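Local coordinates for tyrosine-protein kinase receptor torso (Bombyx mori, PDB 5AOQ) that is the extracellular, hormone-binding part of a probable receptor tyrosine kinase that answers prothoracicotropic hormone with MAPK signalling and takes part in starting metamorphosis, at residues Q28-S33 / F98-P103; S122-E127 / D133-P138. All blocks are in the same frame, centred on the assembly; numbering follows the deposited sequence.

Interaction 1 (Q28-S33 / F98-P103); sequences QDVCYS and FTLIEP
The Phe98 ring meets Asp29 obliquely, neither over a face nor at an edge, and presents its outer end to the acid. Phe98 CZ lies 3.4 Å from Asp29 CB, and the carboxylate leans along the same end of the ring, with Asp29 OD2 3.4 Å from Phe98 CE1. Carboxylate and ring planes are only 25° apart. With Phe98 CB pointing toward the helix, CG set between the backbone N and the carbonyl carbon (chi1 77°) lets the ring reach Asp29. Two residues on, Leu100 fills the next position: one methyl, CD1, points at the helix wall, 4.2 Å from Val30 CG2 and 3.7 Å from Ser33 CB. Ser33 OG is turned back onto its own helix, 2.9 Å from both Asp29 O and Val30 O, either of which could accept its proton. The helix and strand axes run 10.0 Å apart, so it is these side chains that bridge the gap. Strand 98-101 is an outermost strand of its sheet within the chain, and helix 27-38, tied by the Cys31-Cys46 disulfide, packs beside it in the first FN3 domain. Asp29 also touches Gln28 of the second receptor subunit and Glu80 of the prothoracicotropic hormone chain. With no hydrogen bond between the two segments, the contact rests on van der Waals packing, apolar between Val30 and Leu100 but with a carboxylate against the ring at Asp29 and Phe98.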
loop_
_atom_site.group_PDB
_atom_site.type_symbol
_atom_site.label_atom_id
_atom_site.label_comp_id
_atom_site.label_asym_id
_atom_site.label_seq_id
_atom_site.Cartn_x
_atom_site.Cartn_y
_atom_site.Cartn_z
ATOM N N GLN A 28 0.159 -19.583 -8.936
ATOM C CA GLN A 28 -0.914 -18.699 -8.493
ATOM C C GLN A 28 -0.891 -17.414 -9.313
ATOM O O GLN A 28 -1.906 -17.001 -9.868
ATOM C CB GLN A 28 -0.786 -18.374 -7.001
ATOM C CG GLN A 28 -1.880 -17.447 -6.475
ATOM C CD GLN A 28 -1.670 -17.043 -5.028
ATOM O OE1 GLN A 28 -0.987 -17.731 -4.270
ATOM N NE2 GLN A 28 -2.264 -15.922 -4.636
ATOM N N ASP A 29 0.283 -16.796 -9.387
ATOM C CA ASP A 29 0.467 -15.566 -10.148
ATOM C C ASP A 29 0.049 -15.753 -11.603
ATOM O O ASP A 29 -0.785 -15.004 -12.127
ATOM C CB ASP A 29 1.927 -15.114 -10.080
ATOM C CG ASP A 29 2.380 -14.811 -8.663
ATOM O OD1 ASP A 29 1.651 -14.102 -7.938
ATOM O OD2 ASP A 29 3.468 -15.285 -8.275
ATOM N N VAL A 30 0.625 -16.764 -12.247
ATOM C CA VAL A 30 0.350 -17.026 -13.657
ATOM C C VAL A 30 -1.128 -17.333 -13.880
ATOM O O VAL A 30 -1.717 -16.893 -14.866
ATOM C CB VAL A 30 1.203 -18.198 -14.195
ATOM C CG1 VAL A 30 0.822 -18.534 -15.639
ATOM C CG2 VAL A 30 2.682 -17.861 -14.106
ATOM N N CYS A 31 -1.726 -18.085 -12.963
ATOM C CA CYS A 31 -3.116 -18.489 -13.117
ATOM C C CYS A 31 -4.066 -17.319 -12.894
ATOM O O CYS A 31 -5.070 -17.193 -13.592
ATOM C CB CYS A 31 -3.457 -19.628 -12.157
ATOM S SG CYS A 31 -2.763 -21.226 -12.630
ATOM N N TYR A 32 -3.751 -16.461 -11.928
ATOM C CA TYR A 32 -4.543 -15.253 -11.707
ATOM C C TYR A 32 -4.452 -14.323 -12.911
ATOM O O TYR A 32 -5.469 -13.963 -13.505
ATOM C CB TYR A 32 -4.082 -14.515 -10.446
ATOM C CG TYR A 32 -4.611 -15.088 -9.146
ATOM C CD1 TYR A 32 -4.634 -16.458 -8.918
ATOM C CD2 TYR A 32 -5.079 -14.252 -8.141
ATOM C CE1 TYR A 32 -5.113 -16.977 -7.729
ATOM C CE2 TYR A 32 -5.561 -14.762 -6.951
ATOM C CZ TYR A 32 -5.574 -16.124 -6.749
ATOM O OH TYR A 32 -6.052 -16.637 -5.566
ATOM N N SER A 33 -3.226 -13.971 -13.292
ATOM C CA SER A 33 -3.009 -13.033 -14.392
ATOM C C SER A 33 -3.707 -13.456 -15.687
ATOM O O SER A 33 -3.951 -12.623 -16.559
ATOM C CB SER A 33 -1.511 -12.869 -14.646
ATOM O OG SER A 33 -0.910 -14.128 -14.874
ATOM N N PHE A 98 10.011 -12.744 -11.736
ATOM C CA PHE A 98 9.374 -13.098 -12.998
ATOM C C PHE A 98 8.523 -11.966 -13.553
ATOM O O PHE A 98 8.210 -11.007 -12.847
ATOM C CB PHE A 98 8.502 -14.341 -12.813
ATOM C CG PHE A 98 7.190 -14.057 -12.140
ATOM C CD1 PHE A 98 7.103 -14.007 -10.760
ATOM C CD2 PHE A 98 6.045 -13.830 -12.887
ATOM C CE1 PHE A 98 5.900 -13.742 -10.135
ATOM C CE2 PHE A 98 4.839 -13.563 -12.269
ATOM C CZ PHE A 98 4.767 -13.520 -10.891
ATOM N N THR A 99 8.156 -12.084 -14.826
ATOM C CA THR A 99 7.221 -11.146 -15.442
ATOM C C THR A 99 6.462 -11.803 -16.591
ATOM O O THR A 99 6.990 -12.672 -17.291
ATOM C CB THR A 99 7.934 -9.882 -15.964
ATOM O OG1 THR A 99 6.959 -8.955 -16.457
ATOM C CG2 THR A 99 8.916 -10.222 -17.076
ATOM N N LEU A 100 5.212 -11.382 -16.761
ATOM C CA LEU A 100 4.329 -11.913 -17.794
ATOM C C LEU A 100 4.012 -10.877 -18.864
ATOM O O LEU A 100 3.270 -9.928 -18.614
ATOM C CB LEU A 100 3.034 -12.415 -17.163
ATOM C CG LEU A 100 3.128 -13.778 -16.486
ATOM C CD1 LEU A 100 1.933 -13.988 -15.597
ATOM C CD2 LEU A 100 3.200 -14.878 -17.532
ATOM N N ILE A 101 4.572 -11.062 -20.055
ATOM C CA ILE A 101 4.288 -10.168 -21.169
ATOM C C ILE A 101 2.988 -10.570 -21.861
ATOM O O ILE A 101 2.839 -11.697 -22.346
ATOM C CB ILE A 101 5.447 -10.143 -22.191
ATOM C CG1 ILE A 101 6.660 -9.448 -21.566
ATOM C CG2 ILE A 101 5.017 -9.443 -23.489
ATOM C CD1 ILE A 101 7.835 -9.233 -22.502
ATOM N N GLU A 102 2.051 -9.627 -21.876
ATOM C CA GLU A 102 0.781 -9.768 -22.576
ATOM C C GLU A 102 1.021 -9.914 -24.080
ATOM O O GLU A 102 1.956 -9.313 -24.609
ATOM C CB GLU A 102 -0.104 -8.551 -22.284
ATOM C CG GLU A 102 -1.520 -8.626 -22.836
ATOM C CD GLU A 102 -2.322 -7.369 -22.552
ATOM O OE1 GLU A 102 -1.840 -6.517 -21.776
ATOM O OE2 GLU A 102 -3.434 -7.235 -23.105
ATOM N N PRO A 103 0.189 -10.715 -24.773
ATOM C CA PRO A 103 0.370 -10.899 -26.221
ATOM C C PRO A 103 0.424 -9.589 -27.006
ATOM O O PRO A 103 -0.071 -8.567 -26.530
ATOM C CB PRO A 103 -0.860 -11.725 -26.629
ATOM C CG PRO A 103 -1.799 -11.665 -25.464
ATOM C CD PRO A 103 -0.922 -11.539 -24.269
#

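Interaction 2 (S122-E127 / D133-P138); sequences STYLDE and DWMEGP
Met135 lies across from Ser122, and its side chain runs along the same face of the sheet. Met135 CB starts 3.8 Å from Ser122 OG; CG and SD then carry the chain across without a close partner in segment 122-127. Because chi2 (-172°) and chi3 are both nearly straight, CE is taken past the serine to the edge of the Tyr124 ring, near its plane, with Met135 CE 4.2 Å from Tyr124 CE2. The side chain thus spans from Ser122 to Tyr124, meeting the tyrosine side chain at about a right angle. Ser122 OG has its own polar partner, Ser60 OG, to which it is hydrogen-bonded, so its meeting with Met135 CB is plain packing.

The backbones of Ser122 and Met135 form a hydrogen-bonded antiparallel pair. Met135 N donates to Ser122 O over 3.2 Å, with an N-H...O angle of 157° and the donor in the carbonyl plane. The return bond from Ser122 N to Met135 O is weak, at 3.4 Å.

Next to this pair the side chains of Thr123 and Trp134 cross obliquely. Thr123 OG1 sits over one face of the indole, offset toward the rim above the six-membered ring, while Ser122 N lies at the indole's edge, in its plane. The same hydroxyl also makes a weak hydrogen bond to Ser122 O, consistent with its place above the ring. Trp134 also packs on Leu84 and Ile86 of strand 83-88 and on Trp121, and its backbone is hydrogen-bonded to those of Gly54 and Ser56. The strand directions differ by 147°, antiparallel but clearly twisted. This is the beta hairpin of strands 118-124 and 134-140, at one margin of the four-stranded antiparallel sheet in torso's first, unusual FN3 domain.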
loop_
_atom_site.group_PDB
_atom_site.type_symbol
_atom_site.label_atom_id
_atom_site.label_comp_id
_atom_site.label_asym_id
_atom_site.label_seq_id
_atom_site.Cartn_x
_atom_site.Cartn_y
_atom_site.Cartn_z
ATOM N N SER A 122 12.618 -17.672 -20.848
ATOM C CA SER A 122 11.336 -17.273 -21.426
ATOM C C SER A 122 10.453 -18.468 -21.787
ATOM O O SER A 122 10.952 -19.564 -22.039
ATOM C CB SER A 122 11.565 -16.412 -22.673
ATOM O OG SER A 122 12.183 -17.149 -23.712
ATOM N N THR A 123 9.141 -18.240 -21.805
ATOM C CA THR A 123 8.173 -19.267 -22.188
ATOM C C THR A 123 6.936 -18.664 -22.841
ATOM O O THR A 123 6.563 -17.531 -22.548
ATOM C CB THR A 123 7.728 -20.098 -20.965
ATOM O OG1 THR A 123 8.853 -20.796 -20.423
ATOM C CG2 THR A 123 6.648 -21.107 -21.335
ATOM N N TYR A 124 6.318 -19.430 -23.738
ATOM C CA TYR A 124 5.017 -19.079 -24.303
ATOM C C TYR A 124 3.907 -19.859 -23.602
ATOM O O TYR A 124 3.992 -21.078 -23.454
ATOM C CB TYR A 124 4.990 -19.350 -25.808
ATOM C CG TYR A 124 6.000 -18.541 -26.587
ATOM C CD1 TYR A 124 5.738 -17.223 -26.928
ATOM C CD2 TYR A 124 7.211 -19.091 -26.982
ATOM C CE1 TYR A 124 6.651 -16.473 -27.640
ATOM C CE2 TYR A 124 8.133 -18.348 -27.696
ATOM C CZ TYR A 124 7.847 -17.039 -28.022
ATOM O OH TYR A 124 8.756 -16.287 -28.731
ATOM N N LEU A 125 2.867 -19.149 -23.177
ATOM C CA LEU A 125 1.759 -19.758 -22.446
ATOM C C LEU A 125 0.619 -20.173 -23.367
ATOM O O LEU A 125 0.344 -19.512 -24.367
ATOM C CB LEU A 125 1.230 -18.788 -21.388
ATOM C CG LEU A 125 2.050 -18.659 -20.104
ATOM C CD1 LEU A 125 1.643 -17.416 -19.330
ATOM C CD2 LEU A 125 1.866 -19.899 -19.246
ATOM N N ASP A 126 -0.042 -21.272 -23.020
ATOM C CA ASP A 126 -1.203 -21.740 -23.767
ATOM C C ASP A 126 -2.437 -20.947 -23.351
ATOM O O ASP A 126 -2.360 -20.070 -22.490
ATOM C CB ASP A 126 -1.425 -23.236 -23.531
ATOM C CG ASP A 126 -2.240 -23.892 -24.628
ATOM O OD1 ASP A 126 -2.912 -23.171 -25.396
ATOM O OD2 ASP A 126 -2.215 -25.138 -24.721
ATOM N N GLU A 127 -3.570 -21.259 -23.967
ATOM C CA GLU A 127 -4.840 -20.643 -23.609
ATOM C C GLU A 127 -5.193 -20.993 -22.168
ATOM O O GLU A 127 -5.770 -20.183 -21.443
ATOM C CB GLU A 127 -5.945 -21.103 -24.565
ATOM C CG GLU A 127 -7.223 -20.266 -24.517
ATOM C CD GLU A 127 -8.085 -20.544 -23.294
ATOM O OE1 GLU A 127 -8.026 -21.668 -22.754
ATOM O OE2 GLU A 127 -8.821 -19.628 -22.872
ATOM N N ASP A 133 8.378 -25.791 -23.157
ATOM C CA ASP A 133 9.731 -25.894 -22.615
ATOM C C ASP A 133 10.487 -24.563 -22.597
ATOM O O ASP A 133 10.375 -23.756 -23.520
ATOM C CB ASP A 133 10.522 -26.933 -23.409
ATOM C CG ASP A 133 9.901 -28.315 -23.335
ATOM O OD1 ASP A 133 8.699 -28.410 -23.008
ATOM O OD2 ASP A 133 10.613 -29.306 -23.601
ATOM N N TRP A 134 11.253 -24.351 -21.530
ATOM C CA TRP A 134 11.998 -23.113 -21.330
ATOM C C TRP A 134 13.050 -22.892 -22.411
ATOM O O TRP A 134 13.645 -23.843 -22.916
ATOM C CB TRP A 134 12.670 -23.121 -19.952
ATOM C CG TRP A 134 11.696 -23.045 -18.818
ATOM C CD1 TRP A 134 11.208 -24.086 -18.081
ATOM C CD2 TRP A 134 11.089 -21.862 -18.289
ATOM N NE1 TRP A 134 10.334 -23.622 -17.128
ATOM C CE2 TRP A 134 10.244 -22.260 -17.235
ATOM C CE3 TRP A 134 11.182 -20.503 -18.603
ATOM C CZ2 TRP A 134 9.492 -21.348 -16.496
ATOM C CZ3 TRP A 134 10.432 -19.601 -17.874
ATOM C CH2 TRP A 134 9.601 -20.026 -16.830
ATOM N N MET A 135 13.270 -21.625 -22.756
ATOM C CA MET A 135 14.286 -21.244 -23.733
ATOM C C MET A 135 15.372 -20.415 -23.061
ATOM O O MET A 135 15.088 -19.443 -22.363
ATOM C CB MET A 135 13.658 -20.467 -24.891
ATOM C CG MET A 135 12.591 -21.251 -25.636
ATOM S SD MET A 135 12.028 -20.431 -27.139
ATOM C CE MET A 135 10.773 -21.583 -27.690
ATOM N N GLU A 136 16.620 -20.812 -23.284
ATOM C CA GLU A 136 17.761 -20.189 -22.631
ATOM C C GLU A 136 17.990 -18.773 -23.146
ATOM O O GLU A 136 18.087 -18.549 -24.353
ATOM C CB GLU A 136 19.009 -21.047 -22.846
ATOM C CG GLU A 136 20.179 -20.704 -21.942
ATOM C CD GLU A 136 21.297 -21.729 -22.029
ATOM O OE1 GLU A 136 21.266 -22.566 -22.956
ATOM O OE2 GLU A 136 22.203 -21.698 -21.170
ATOM N N GLY A 137 18.079 -17.825 -22.216
ATOM C CA GLY A 137 18.272 -16.426 -22.549
ATOM C C GLY A 137 19.676 -15.961 -22.219
ATOM O O GLY A 137 20.572 -16.785 -22.026
ATOM N N PRO A 138 19.879 -14.635 -22.148
ATOM C CA PRO A 138 21.199 -14.082 -21.834
ATOM C C PRO A 138 21.450 -13.965 -20.335
ATOM O O PRO A 138 20.554 -14.241 -19.537
ATOM C CB PRO A 138 21.165 -12.701 -22.496
ATOM C CG PRO A 138 19.698 -12.363 -22.670
ATOM C CD PRO A 138 18.876 -13.575 -22.329
#

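In the fold
Both interactions belong to the first FN3 domain and reach one four-stranded antiparallel sheet, ordered 98-101, 83-88, 118-124, 134-140. Interaction 1 lies at the 98-101 margin, where helix 27-38 packs against the sheet; interaction 2 pairs the last two strands at the other margin. Their centres are about 12 Å apart. Along the chain they come in series, the helix-to-strand contact closing before the hairpin opens. Leu125, just past strand 118-124, joins them directly: its CD1 packs 3.5 Å from Leu100 CD2 and 3.9 Å from Val30 CG1. Through Leu125 the helix, strand 98-101 and the hairpin meet in one apolar patch of the domain.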